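Local atomic coordinates of hyaluronidase (Thermobaculum terrenum, PDB entry 5DIY), a protein that probably removes O-linked N-acetylglucosamine from its substrates as a hexosaminidase of glycoside hydrolase family 84. Residues N132-L137 with Q141-T146; I237-H242 with D286-A291. One frame throughout, in Å; residues are numbered along the deposited sequence.

How the interactions relate
Both contacts lie in the glycosidase region of this enzyme, among elements following or connecting strands of its (β/α)8 barrel, but hold different elements and lie about 42 Å apart between centres. Interaction 1 is partly buried and far from the centre of the chain: it ties the turn after helix 128-133 to the first turns of helix 137-153, which follows strand 113-117. Interaction 2 is buried and joins the loop between strands 218-222 and 251-256 to helix 284-296. Their chemistry follows their places. The outer contact puts a tyrosine against a carboxylate that also pairs with an arginine, whereas the buried one uses an indole N-H on a backbone carbonyl and apolar packing against a proline.

Interaction 1 (N132-L137 with Q141-T146); sequences NSYSNL and QADFLT
The Y134 ring meets the carboxylate of D143 at its edge, with OD2 lying in the ring plane, while CB of S133 sits over one face, offset toward the rim. This joins the turn after helix 128-133 to helix 137-153, which follows the fourth strand of the (β/α)8 barrel. Y134 OH donates to D143 OD2 over 2.6 Å, and that oxygen accepts on its anti lone pair, turned away from OD1, with ring and carboxylate planes 52° apart. Placing CG of D143 anti to its backbone N (chi1 176°) carries the carboxylate out to the tyrosine, and CB of D143 also packs 3.7 Å from CE1 of Y134. OD2 forms a salt bridge with R147 as well, a charge likely to keep D143 ionised.

Two turns earlier, N136 holds the N-cap position, and the first-turn bond of the helix runs from Q141 N to L137 O, 2.9 Å long and nearly straight. Alongside this bond the two side chains cross obliquely, and both methyls of L137 lie against the Q141 amide, CD2 within 3.2 Å of NE2, a short approach whose exact fit is doubtful given the unusual leucine torsions. That amide is fixed from outside: OE1 bonds to the hydroxyl of Y176 and NE2 to OG1 of T166. Farther along, T146 OG1 reaches A142 O at 2.6 Å, approaching from the face of the carbonyl plane opposite to T146 N.

Interaction 2 (I237-H242 with D286-A291); sequences IGPYDH and DSWRQA
W288 points its indole N-H at the backbone carbonyl of I237. NE1 donates to I237 O across 2.8 Å with an N-H...O angle of 155°; the oxygen lies at the ring's edge, close to the indole plane, whereas the donor is tilted 28° from the carbonyl plane. Beside this bond the pyrrole part of the indole packs on P239: CD1 of W288 is 3.8 Å from CD of P239 and 3.6 Å from the P239 backbone N, and the CB atoms of these two residues come within 4.1 Å. With CG anti to the W288 backbone N (chi1 -165°), the indole reaches from the helix across to the loop. Replacing W288 by an alanine would remove the indole, which would probably leave the I237 carbonyl without this donor and open a gap beside the proline ring.

In the (β/α)8 barrel, segment 237-242 lies in the loop connecting the seventh strand, 218-222, to the eighth, 251-256, and helix 284-296 comes after the eighth. Neighbouring helices also touch the indole: L267 of helix 262-277, and M304 and E305 of helix 301-308. P239 is in turn packed by Y282, P284 and Y308. The loop backbone is held farther out by side-chain hydroxyls, Y224 bonding to G238 O, T271 to Y240 N and Y282 to Y240 O. Y240 reaches back to the seventh strand, where its OH is hydrogen-bonded to OD2 of D222, and on the helix S287 OG bonds to NE2 of Q274.

Interaction 1 (N132-L137 with Q141-T146)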
loop_
_atom_site.group_PDB
_atom_site.type_symbol
_atom_site.label_atom_id
_atom_site.label_comp_id
_atom_site.label_asym_id
_atom_site.label_seq_id
_atom_site.Cartn_x
_atom_site.Cartn_y
_atom_site.Cartn_z
ATOM N N ASN C 132 -5.675 -7.914 37.626
ATOM C CA ASN C 132 -5.747 -8.879 38.737
ATOM C C ASN C 132 -5.589 -10.333 38.282
ATOM O O ASN C 132 -5.104 -11.170 39.046
ATOM C CB ASN C 132 -7.066 -8.726 39.505
ATOM C CG ASN C 132 -7.232 -7.347 40.136
ATOM O OD1 ASN C 132 -6.264 -6.602 40.311
ATOM N ND2 ASN C 132 -8.467 -7.000 40.475
ATOM N N SER C 133 -6.001 -10.629 37.048
ATOM C CA SER C 133 -5.945 -11.983 36.493
ATOM C C SER C 133 -4.655 -12.325 35.735
ATOM O O SER C 133 -4.305 -13.503 35.653
ATOM C CB SER C 133 -7.137 -12.211 35.566
ATOM O OG SER C 133 -8.349 -11.880 36.213
ATOM N N TYR C 134 -3.969 -11.321 35.174
ATOM C CA TYR C 134 -2.794 -11.555 34.308
ATOM C C TYR C 134 -1.650 -10.577 34.591
ATOM O O TYR C 134 -1.888 -9.413 34.915
ATOM C CB TYR C 134 -3.177 -11.434 32.822
ATOM C CG TYR C 134 -4.436 -12.177 32.425
ATOM C CD1 TYR C 134 -4.446 -13.568 32.317
ATOM C CD2 TYR C 134 -5.618 -11.487 32.154
ATOM C CE1 TYR C 134 -5.602 -14.249 31.955
ATOM C CE2 TYR C 134 -6.776 -12.157 31.789
ATOM C CZ TYR C 134 -6.764 -13.533 31.692
ATOM O OH TYR C 134 -7.916 -14.186 31.335
ATOM N N SER C 135 -0.417 -11.057 34.432
ATOM C CA SER C 135 0.786 -10.222 34.580
ATOM C C SER C 135 1.007 -9.239 33.426
ATOM O O SER C 135 1.624 -8.191 33.625
ATOM C CB SER C 135 2.040 -11.095 34.728
ATOM O OG SER C 135 2.014 -11.816 35.944
ATOM N N ASN C 136 0.534 -9.588 32.228
ATOM C CA ASN C 136 0.731 -8.757 31.031
ATOM C C ASN C 136 -0.223 -9.113 29.875
ATOM O O ASN C 136 -0.985 -10.082 29.958
ATOM C CB ASN C 136 2.207 -8.808 30.587
ATOM C CG ASN C 136 2.763 -10.220 30.535
ATOM O OD1 ASN C 136 3.648 -10.578 31.304
ATOM N ND2 ASN C 136 2.253 -11.021 29.629
ATOM N N LEU C 137 -0.172 -8.301 28.818
ATOM C CA LEU C 137 -1.053 -8.413 27.642
ATOM C C LEU C 137 -0.987 -9.789 26.994
ATOM O O LEU C 137 -2.012 -10.397 26.705
ATOM C CB LEU C 137 -0.674 -7.354 26.582
ATOM C CG LEU C 137 -1.744 -6.566 25.812
ATOM C CD1 LEU C 137 -1.223 -6.224 24.424
ATOM C CD2 LEU C 137 -3.091 -7.260 25.712
ATOM N N GLN C 141 -4.203 -12.325 26.442
ATOM C CA GLN C 141 -4.534 -12.721 25.069
ATOM C C GLN C 141 -4.408 -14.226 24.836
ATOM O O GLN C 141 -5.301 -14.840 24.245
ATOM C CB GLN C 141 -3.638 -11.974 24.072
ATOM C CG GLN C 141 -3.978 -10.498 23.962
ATOM C CD GLN C 141 -3.020 -9.721 23.082
ATOM O OE1 GLN C 141 -1.966 -10.217 22.690
ATOM N NE2 GLN C 141 -3.395 -8.491 22.756
ATOM N N ALA C 142 -3.301 -14.809 25.294
ATOM C CA ALA C 142 -3.071 -16.248 25.142
ATOM C C ALA C 142 -4.171 -17.064 25.825
ATOM O O ALA C 142 -4.685 -18.021 25.243
ATOM C CB ALA C 142 -1.701 -16.636 25.686
ATOM N N ASP C 143 -4.532 -16.668 27.047
ATOM C CA ASP C 143 -5.595 -17.333 27.806
ATOM C C ASP C 143 -6.967 -17.152 27.158
ATOM O O ASP C 143 -7.764 -18.094 27.103
ATOM C CB ASP C 143 -5.634 -16.827 29.256
ATOM C CG ASP C 143 -6.786 -17.423 30.048
ATOM O OD1 ASP C 143 -6.960 -18.660 29.998
ATOM O OD2 ASP C 143 -7.533 -16.657 30.693
ATOM N N PHE C 144 -7.247 -15.944 26.678
ATOM C CA PHE C 144 -8.494 -15.690 25.962
ATOM C C PHE C 144 -8.599 -16.554 24.704
ATOM O O PHE C 144 -9.615 -17.214 24.482
ATOM C CB PHE C 144 -8.616 -14.215 25.589
ATOM C CG PHE C 144 -9.921 -13.868 24.941
ATOM C CD1 PHE C 144 -11.068 -13.747 25.702
ATOM C CD2 PHE C 144 -10.008 -13.669 23.567
ATOM C CE1 PHE C 144 -12.284 -13.425 25.118
ATOM C CE2 PHE C 144 -11.217 -13.345 22.973
ATOM C CZ PHE C 144 -12.358 -13.224 23.749
ATOM N N LEU C 145 -7.547 -16.548 23.892
ATOM C CA LEU C 145 -7.561 -17.286 22.624
ATOM C C LEU C 145 -7.624 -18.795 22.835
ATOM O O LEU C 145 -8.318 -19.494 22.088
ATOM C CB LEU C 145 -6.360 -16.903 21.750
ATOM C CG LEU C 145 -6.406 -15.464 21.217
ATOM C CD1 LEU C 145 -5.039 -15.054 20.694
ATOM C CD2 LEU C 145 -7.476 -15.302 20.144
ATOM N N THR C 146 -6.914 -19.286 23.854
ATOM C CA THR C 146 -6.998 -20.695 24.264
ATOM C C THR C 146 -8.437 -21.084 24.585
ATOM O O THR C 146 -8.933 -22.096 24.081
ATOM C CB THR C 146 -6.111 -20.984 25.495
ATOM O OG1 THR C 146 -4.749 -20.657 25.193
ATOM C CG2 THR C 146 -6.206 -22.477 25.925
#

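Interaction 2 (I237-H242 with D286-A291)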
loop_
_atom_site.group_PDB
_atom_site.type_symbol
_atom_site.label_atom_id
_atom_site.label_comp_id
_atom_site.label_asym_id
_atom_site.label_seq_id
_atom_site.Cartn_x
_atom_site.Cartn_y
_atom_site.Cartn_z
ATOM N N ILE C 237 0.921 0.697 -7.499
ATOM C CA ILE C 237 0.688 -0.250 -8.596
ATOM C C ILE C 237 1.926 -1.051 -9.003
ATOM O O ILE C 237 1.829 -1.891 -9.891
ATOM C CB ILE C 237 0.039 0.421 -9.832
ATOM C CG1 ILE C 237 0.823 1.660 -10.288
ATOM C CG2 ILE C 237 -1.417 0.751 -9.524
ATOM C CD1 ILE C 237 0.529 2.083 -11.713
ATOM N N GLY C 238 3.066 -0.820 -8.348
ATOM C CA GLY C 238 4.306 -1.518 -8.682
ATOM C C GLY C 238 4.276 -2.991 -8.305
ATOM O O GLY C 238 3.433 -3.407 -7.507
ATOM N N PRO C 239 5.210 -3.790 -8.855
ATOM C CA PRO C 239 5.180 -5.221 -8.575
ATOM C C PRO C 239 5.506 -5.557 -7.128
ATOM O O PRO C 239 6.252 -4.830 -6.468
ATOM C CB PRO C 239 6.264 -5.777 -9.506
ATOM C CG PRO C 239 7.255 -4.669 -9.587
ATOM C CD PRO C 239 6.422 -3.413 -9.605
ATOM N N TYR C 240 4.926 -6.650 -6.647
ATOM C CA TYR C 240 5.368 -7.309 -5.419
ATOM C C TYR C 240 6.879 -7.539 -5.513
ATOM O O TYR C 240 7.377 -7.960 -6.563
ATOM C CB TYR C 240 4.635 -8.643 -5.262
ATOM C CG TYR C 240 4.688 -9.249 -3.882
ATOM C CD1 TYR C 240 4.085 -8.616 -2.799
ATOM C CD2 TYR C 240 5.312 -10.477 -3.659
ATOM C CE1 TYR C 240 4.117 -9.180 -1.528
ATOM C CE2 TYR C 240 5.350 -11.045 -2.392
ATOM C CZ TYR C 240 4.754 -10.394 -1.338
ATOM O OH TYR C 240 4.791 -10.978 -0.105
ATOM N N ASP C 241 7.613 -7.226 -4.447
ATOM C CA ASP C 241 9.076 -7.268 -4.520
ATOM C C ASP C 241 9.749 -7.376 -3.164
ATOM O O ASP C 241 9.151 -7.071 -2.131
ATOM C CB ASP C 241 9.596 -6.008 -5.244
ATOM C CG ASP C 241 10.861 -6.257 -6.059
ATOM O OD1 ASP C 241 11.501 -7.328 -5.937
ATOM O OD2 ASP C 241 11.228 -5.346 -6.825
ATOM N N HIS C 242 11.007 -7.824 -3.203
ATOM C CA HIS C 242 11.915 -7.854 -2.049
ATOM C C HIS C 242 11.481 -8.838 -0.968
ATOM O O HIS C 242 11.792 -8.655 0.211
ATOM C CB HIS C 242 12.114 -6.448 -1.474
ATOM C CG HIS C 242 12.459 -5.429 -2.510
ATOM N ND1 HIS C 242 11.941 -4.151 -2.507
ATOM C CD2 HIS C 242 13.250 -5.511 -3.605
ATOM C CE1 HIS C 242 12.417 -3.488 -3.546
ATOM N NE2 HIS C 242 13.214 -4.290 -4.226
ATOM N N ASP C 286 9.090 -8.852 -15.386
ATOM C CA ASP C 286 8.403 -9.831 -16.247
ATOM C C ASP C 286 6.948 -9.987 -15.804
ATOM O O ASP C 286 6.031 -10.006 -16.632
ATOM C CB ASP C 286 9.054 -11.223 -16.163
ATOM C CG ASP C 286 10.452 -11.289 -16.773
ATOM O OD1 ASP C 286 10.956 -10.290 -17.331
ATOM O OD2 ASP C 286 11.049 -12.381 -16.693
ATOM N N SER C 287 6.754 -10.114 -14.492
ATOM C CA SER C 287 5.428 -10.348 -13.932
ATOM C C SER C 287 4.520 -9.139 -14.117
ATOM O O SER C 287 3.363 -9.281 -14.517
ATOM C CB SER C 287 5.532 -10.697 -12.448
ATOM O OG SER C 287 4.280 -11.127 -11.956
ATOM N N TRP C 288 5.056 -7.955 -13.830
ATOM C CA TRP C 288 4.308 -6.708 -13.975
ATOM C C TRP C 288 3.839 -6.470 -15.419
ATOM O O TRP C 288 2.717 -6.011 -15.627
ATOM C CB TRP C 288 5.137 -5.528 -13.473
ATOM C CG TRP C 288 4.352 -4.289 -13.244
ATOM C CD1 TRP C 288 3.624 -3.967 -12.134
ATOM C CD2 TRP C 288 4.224 -3.187 -14.144
ATOM N NE1 TRP C 288 3.040 -2.730 -12.286
ATOM C CE2 TRP C 288 3.394 -2.226 -13.512
ATOM C CE3 TRP C 288 4.732 -2.913 -15.422
ATOM C CZ2 TRP C 288 3.061 -1.014 -14.114
ATOM C CZ3 TRP C 288 4.395 -1.705 -16.027
ATOM C CH2 TRP C 288 3.568 -0.767 -15.365
ATOM N N ARG C 289 4.679 -6.810 -16.399
ATOM C CA ARG C 289 4.333 -6.654 -17.829
ATOM C C ARG C 289 3.271 -7.646 -18.303
ATOM O O ARG C 289 2.380 -7.280 -19.071
ATOM C CB ARG C 289 5.581 -6.770 -18.713
ATOM C CG ARG C 289 6.546 -5.610 -18.537
ATOM C CD ARG C 289 7.922 -5.917 -19.117
ATOM N NE ARG C 289 7.853 -6.194 -20.552
ATOM C CZ ARG C 289 7.697 -5.276 -21.515
ATOM N NH1 ARG C 289 7.594 -3.977 -21.233
ATOM N NH2 ARG C 289 7.637 -5.668 -22.787
ATOM N N GLN C 290 3.369 -8.898 -17.859
ATOM C CA GLN C 290 2.313 -9.878 -18.127
ATOM C C GLN C 290 0.995 -9.464 -17.455
ATOM O O GLN C 290 -0.079 -9.616 -18.047
ATOM C CB GLN C 290 2.724 -11.285 -17.683
ATOM C CG GLN C 290 1.837 -12.379 -18.266
ATOM C CD GLN C 290 2.377 -13.773 -18.013
ATOM O OE1 GLN C 290 2.735 -14.489 -18.951
ATOM N NE2 GLN C 290 2.440 -14.168 -16.740
ATOM N N ALA C 291 1.087 -8.939 -16.231
ATOM C CA ALA C 291 -0.074 -8.403 -15.510
ATOM C C ALA C 291 -0.774 -7.298 -16.297
ATOM O O ALA C 291 -1.989 -7.361 -16.498
ATOM C CB ALA C 291 0.335 -7.880 -14.139
#